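Local coordinates for mandelate racemase / muconate lactonizing enzyme, C-terminal domain protein (Pseudovibrio sp. JE062, PDB 4JHM) that belongs to the enolase superfamily, pairing an enolase-type N-terminal domain with a C-terminal domain of TIM-barrel type, at residues F286-S300 / N310-E324. Numbering follows the deposited sequence.
Sequences FAIAAGHSKNLEIQS and NLHVALAHDNCNFFE
Phe-286 pushes its ring into the turn that follows helix 304-316, against His-317. Phe-286 CB sits over the face of the His-317 imidazole, 3.8 Å from the centroid; the ring planes are within 10° of each other, but mainly CB faces the imidazole. CG1 of Val-313 meets CD2 of Phe-286, OD1 of Asn-319 lies at the ring edge in its plane, and Leu-296 CB covers the face opposite Val-313 O.

Asn-319 bridges helix 279-291 and the loop after it. With CG held between backbone N and carbonyl carbon (chi1 54°), Asn-319 ND2 donates to Phe-286 O at 2.9 Å, an oxygen already taken by Ala-290 N, and weakly to Lys-294 O. Asn-319 O accepts from Leu-296 N (2.9 Å).

Further along, the bent side chain of Glu-297 turns its carboxylate to the backbone: Glu-297 OE2 accepts from Asn-321 N at 3.0 Å and OE1 from Phe-322 N at 3.1 Å, both through syn lone pairs. Ile-298 CD1 packs on Asn-310 CB and Ala-314 CB.

In the second shell, Asn-283 bonds His-317 NE2, and Arg-131 holds the carbonyls of His-317 and Cys-320. Within this TIM-barrel-type domain, helix 279-291 and its following loop thus pack on helix 304-316 and the loop leading into strand 323-326, the parallel neighbour of strand 133-139.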
# COMPACT_ATOMS: atom_id res chain seq x y z
N PHE A 286 20.94 0.11 -18.65
CA PHE A 286 20.50 -1.04 -19.43
C PHE A 286 20.27 -2.23 -18.52
O PHE A 286 19.20 -2.84 -18.51
CB PHE A 286 21.55 -1.41 -20.48
CG PHE A 286 21.28 -0.84 -21.85
CD1 PHE A 286 20.43 -1.50 -22.73
CD2 PHE A 286 21.87 0.33 -22.26
CE1 PHE A 286 20.18 -0.99 -23.99
CE2 PHE A 286 21.63 0.84 -23.52
CZ PHE A 286 20.78 0.18 -24.39
N ALA A 287 21.30 -2.55 -17.74
CA ALA A 287 21.24 -3.66 -16.80
C ALA A 287 20.06 -3.48 -15.85
O ALA A 287 19.37 -4.44 -15.51
CB ALA A 287 22.53 -3.77 -16.01
N ILE A 288 19.83 -2.24 -15.44
CA ILE A 288 18.76 -1.94 -14.50
C ILE A 288 17.39 -2.16 -15.14
O ILE A 288 16.50 -2.76 -14.53
CB ILE A 288 18.89 -0.51 -13.94
CG1 ILE A 288 20.15 -0.42 -13.08
CG2 ILE A 288 17.66 -0.13 -13.13
CD1 ILE A 288 20.52 0.99 -12.66
N ALA A 289 17.23 -1.69 -16.37
CA ALA A 289 16.00 -1.94 -17.13
C ALA A 289 15.79 -3.43 -17.30
O ALA A 289 14.70 -3.94 -17.10
CB ALA A 289 16.06 -1.27 -18.48
N ALA A 290 16.86 -4.13 -17.68
CA ALA A 290 16.81 -5.58 -17.83
C ALA A 290 16.10 -6.21 -16.63
O ALA A 290 15.10 -6.91 -16.79
CB ALA A 290 18.22 -6.14 -17.96
N GLY A 291 16.60 -5.93 -15.44
CA GLY A 291 16.03 -6.47 -14.21
C GLY A 291 14.57 -6.08 -13.99
O GLY A 291 13.86 -6.72 -13.22
N HIS A 292 14.14 -5.03 -14.68
CA HIS A 292 12.74 -4.62 -14.64
C HIS A 292 11.97 -5.09 -15.87
O HIS A 292 10.84 -4.67 -16.10
CB HIS A 292 12.64 -3.09 -14.50
CG HIS A 292 12.87 -2.59 -13.11
ND1 HIS A 292 11.89 -2.61 -12.14
CD2 HIS A 292 13.97 -2.06 -12.53
CE1 HIS A 292 12.38 -2.11 -11.02
NE2 HIS A 292 13.64 -1.77 -11.23
N SER A 293 12.60 -5.94 -16.68
CA SER A 293 11.97 -6.53 -17.85
C SER A 293 11.53 -5.49 -18.88
O SER A 293 10.47 -5.62 -19.50
CB SER A 293 10.76 -7.37 -17.44
OG SER A 293 11.12 -8.35 -16.47
N LYS A 294 12.34 -4.46 -19.07
CA LYS A 294 12.02 -3.41 -20.01
C LYS A 294 13.24 -2.97 -20.82
O LYS A 294 14.38 -3.30 -20.47
CB LYS A 294 11.42 -2.20 -19.29
CG LYS A 294 10.32 -2.55 -18.31
CD LYS A 294 9.33 -1.42 -18.08
CE LYS A 294 8.53 -1.68 -16.81
NZ LYS A 294 7.23 -0.97 -16.75
N ASN A 295 12.98 -2.22 -21.88
CA ASN A 295 14.03 -1.75 -22.77
C ASN A 295 14.54 -0.36 -22.40
O ASN A 295 13.87 0.39 -21.69
CB ASN A 295 13.52 -1.73 -24.20
CG ASN A 295 13.24 -3.11 -24.74
OD1 ASN A 295 13.71 -4.10 -24.18
ND2 ASN A 295 12.49 -3.19 -25.82
N LEU A 296 15.73 -0.04 -22.89
CA LEU A 296 16.28 1.29 -22.75
C LEU A 296 16.42 1.88 -24.14
O LEU A 296 17.40 1.62 -24.84
CB LEU A 296 17.65 1.24 -22.06
CG LEU A 296 18.17 2.59 -21.54
CD1 LEU A 296 19.38 2.41 -20.64
CD2 LEU A 296 18.50 3.56 -22.66
N GLU A 297 15.45 2.68 -24.56
CA GLU A 297 15.49 3.32 -25.87
C GLU A 297 16.40 4.54 -25.82
O GLU A 297 16.05 5.55 -25.22
CB GLU A 297 14.08 3.71 -26.32
CG GLU A 297 13.13 2.53 -26.40
CD GLU A 297 13.65 1.40 -27.28
OE1 GLU A 297 14.31 1.70 -28.30
OE2 GLU A 297 13.39 0.22 -26.96
N ILE A 298 17.56 4.43 -26.45
CA ILE A 298 18.59 5.46 -26.36
C ILE A 298 18.17 6.76 -27.03
O ILE A 298 17.51 6.77 -28.06
CB ILE A 298 19.92 5.02 -27.01
CG1 ILE A 298 19.69 4.50 -28.44
CG2 ILE A 298 20.61 3.95 -26.17
CD1 ILE A 298 20.95 4.12 -29.17
N GLN A 299 18.56 7.86 -26.41
CA GLN A 299 18.46 9.15 -27.03
C GLN A 299 19.79 9.41 -27.72
O GLN A 299 20.72 9.96 -27.13
CB GLN A 299 18.18 10.22 -25.98
CG GLN A 299 18.33 11.63 -26.48
CD GLN A 299 17.37 12.58 -25.81
OE1 GLN A 299 17.78 13.53 -25.15
NE2 GLN A 299 16.08 12.30 -25.96
N SER A 300 19.89 8.98 -28.98
CA SER A 300 21.13 9.09 -29.73
C SER A 300 21.08 10.24 -30.73
O SER A 300 21.90 10.29 -31.63
CB SER A 300 21.43 7.79 -30.46
OG SER A 300 20.59 7.63 -31.60
N ASN A 310 26.13 6.04 -27.81
CA ASN A 310 24.89 5.35 -27.49
C ASN A 310 24.73 4.08 -28.32
O ASN A 310 24.35 3.03 -27.80
CB ASN A 310 23.69 6.27 -27.73
CG ASN A 310 23.71 7.50 -26.84
OD1 ASN A 310 23.41 7.43 -25.64
ND2 ASN A 310 24.05 8.65 -27.42
N LEU A 311 25.01 4.18 -29.61
CA LEU A 311 24.84 3.04 -30.50
C LEU A 311 25.62 1.84 -29.97
O LEU A 311 25.14 0.70 -30.02
CB LEU A 311 25.30 3.39 -31.92
CG LEU A 311 25.41 2.21 -32.89
CD1 LEU A 311 24.09 1.46 -33.02
CD2 LEU A 311 25.87 2.69 -34.26
N HIS A 312 26.81 2.09 -29.45
CA HIS A 312 27.68 1.02 -28.99
C HIS A 312 27.06 0.29 -27.81
O HIS A 312 26.99 -0.94 -27.78
CB HIS A 312 29.06 1.56 -28.62
CG HIS A 312 30.00 1.64 -29.78
ND1 HIS A 312 30.59 0.52 -30.32
CD2 HIS A 312 30.44 2.69 -30.50
CE1 HIS A 312 31.36 0.88 -31.33
NE2 HIS A 312 31.29 2.19 -31.46
N VAL A 313 26.62 1.05 -26.83
CA VAL A 313 26.00 0.47 -25.65
C VAL A 313 24.78 -0.36 -26.06
O VAL A 313 24.57 -1.45 -25.55
CB VAL A 313 25.61 1.56 -24.64
CG1 VAL A 313 25.03 0.95 -23.38
CG2 VAL A 313 26.83 2.42 -24.31
N ALA A 314 24.00 0.16 -27.00
CA ALA A 314 22.79 -0.54 -27.45
C ALA A 314 23.12 -1.84 -28.18
O ALA A 314 22.32 -2.77 -28.18
CB ALA A 314 21.94 0.37 -28.34
N LEU A 315 24.29 -1.91 -28.80
CA LEU A 315 24.71 -3.13 -29.49
C LEU A 315 25.22 -4.18 -28.51
O LEU A 315 25.26 -5.37 -28.83
CB LEU A 315 25.78 -2.81 -30.54
CG LEU A 315 25.27 -2.48 -31.95
CD1 LEU A 315 23.95 -1.72 -31.93
CD2 LEU A 315 26.32 -1.69 -32.71
N ALA A 316 25.59 -3.75 -27.31
CA ALA A 316 26.11 -4.65 -26.29
C ALA A 316 25.00 -5.37 -25.53
O ALA A 316 25.24 -6.39 -24.89
CB ALA A 316 27.01 -3.89 -25.33
N HIS A 317 23.78 -4.84 -25.59
CA HIS A 317 22.64 -5.44 -24.90
C HIS A 317 21.51 -5.71 -25.89
O HIS A 317 21.56 -5.26 -27.03
CB HIS A 317 22.15 -4.51 -23.79
CG HIS A 317 23.22 -4.12 -22.81
ND1 HIS A 317 23.48 -4.84 -21.67
CD2 HIS A 317 24.09 -3.08 -22.80
CE1 HIS A 317 24.47 -4.26 -21.00
NE2 HIS A 317 24.85 -3.19 -21.67
N ASP A 318 20.50 -6.45 -25.45
CA ASP A 318 19.35 -6.76 -26.30
C ASP A 318 18.16 -5.86 -26.02
O ASP A 318 17.35 -5.60 -26.91
CB ASP A 318 18.92 -8.21 -26.10
CG ASP A 318 19.90 -9.20 -26.68
OD1 ASP A 318 20.24 -9.05 -27.87
OD2 ASP A 318 20.33 -10.12 -25.95
N ASN A 319 18.05 -5.38 -24.78
CA ASN A 319 16.88 -4.61 -24.36
C ASN A 319 16.91 -3.16 -24.87
O ASN A 319 17.24 -2.24 -24.13
CB ASN A 319 16.71 -4.66 -22.84
CG ASN A 319 17.96 -4.23 -22.08
OD1 ASN A 319 19.08 -4.32 -22.58
ND2 ASN A 319 17.76 -3.77 -20.85
N CYS A 320 16.57 -3.00 -26.14
CA CYS A 320 16.46 -1.70 -26.81
C CYS A 320 16.12 -2.04 -28.25
O CYS A 320 16.75 -2.90 -28.83
CB CYS A 320 17.77 -0.90 -26.74
SG CYS A 320 17.84 0.56 -27.83
N ASN A 321 15.11 -1.37 -28.81
CA ASN A 321 14.63 -1.70 -30.15
C ASN A 321 15.18 -0.81 -31.25
O ASN A 321 15.29 -1.24 -32.39
CB ASN A 321 13.10 -1.63 -30.22
CG ASN A 321 12.42 -2.65 -29.33
OD1 ASN A 321 12.87 -3.79 -29.21
ND2 ASN A 321 11.32 -2.25 -28.71
N PHE A 322 15.50 0.44 -30.93
CA PHE A 322 15.90 1.39 -31.98
C PHE A 322 17.12 2.24 -31.67
O PHE A 322 17.53 2.40 -30.52
CB PHE A 322 14.74 2.33 -32.32
CG PHE A 322 13.50 1.62 -32.78
CD1 PHE A 322 13.37 1.21 -34.10
CD2 PHE A 322 12.44 1.39 -31.91
CE1 PHE A 322 12.23 0.57 -34.54
CE2 PHE A 322 11.30 0.75 -32.34
CZ PHE A 322 11.19 0.34 -33.65
N PHE A 323 17.69 2.80 -32.73
CA PHE A 323 18.74 3.80 -32.66
C PHE A 323 18.17 5.06 -33.26
O PHE A 323 17.73 5.06 -34.41
CB PHE A 323 19.97 3.35 -33.45
CG PHE A 323 20.91 4.46 -33.82
CD1 PHE A 323 20.74 5.17 -35.00
CD2 PHE A 323 21.97 4.79 -33.00
CE1 PHE A 323 21.60 6.19 -35.35
CE2 PHE A 323 22.84 5.82 -33.34
CZ PHE A 323 22.66 6.52 -34.51
N GLU A 324 18.14 6.14 -32.48
CA GLU A 324 17.60 7.40 -32.95
C GLU A 324 18.51 7.99 -34.02
O GLU A 324 19.68 8.29 -33.77
CB GLU A 324 17.44 8.37 -31.78
CG GLU A 324 16.87 9.73 -32.17
CD GLU A 324 16.44 10.55 -30.97
OE1 GLU A 324 15.56 11.41 -31.15
OE2 GLU A 324 16.98 10.34 -29.86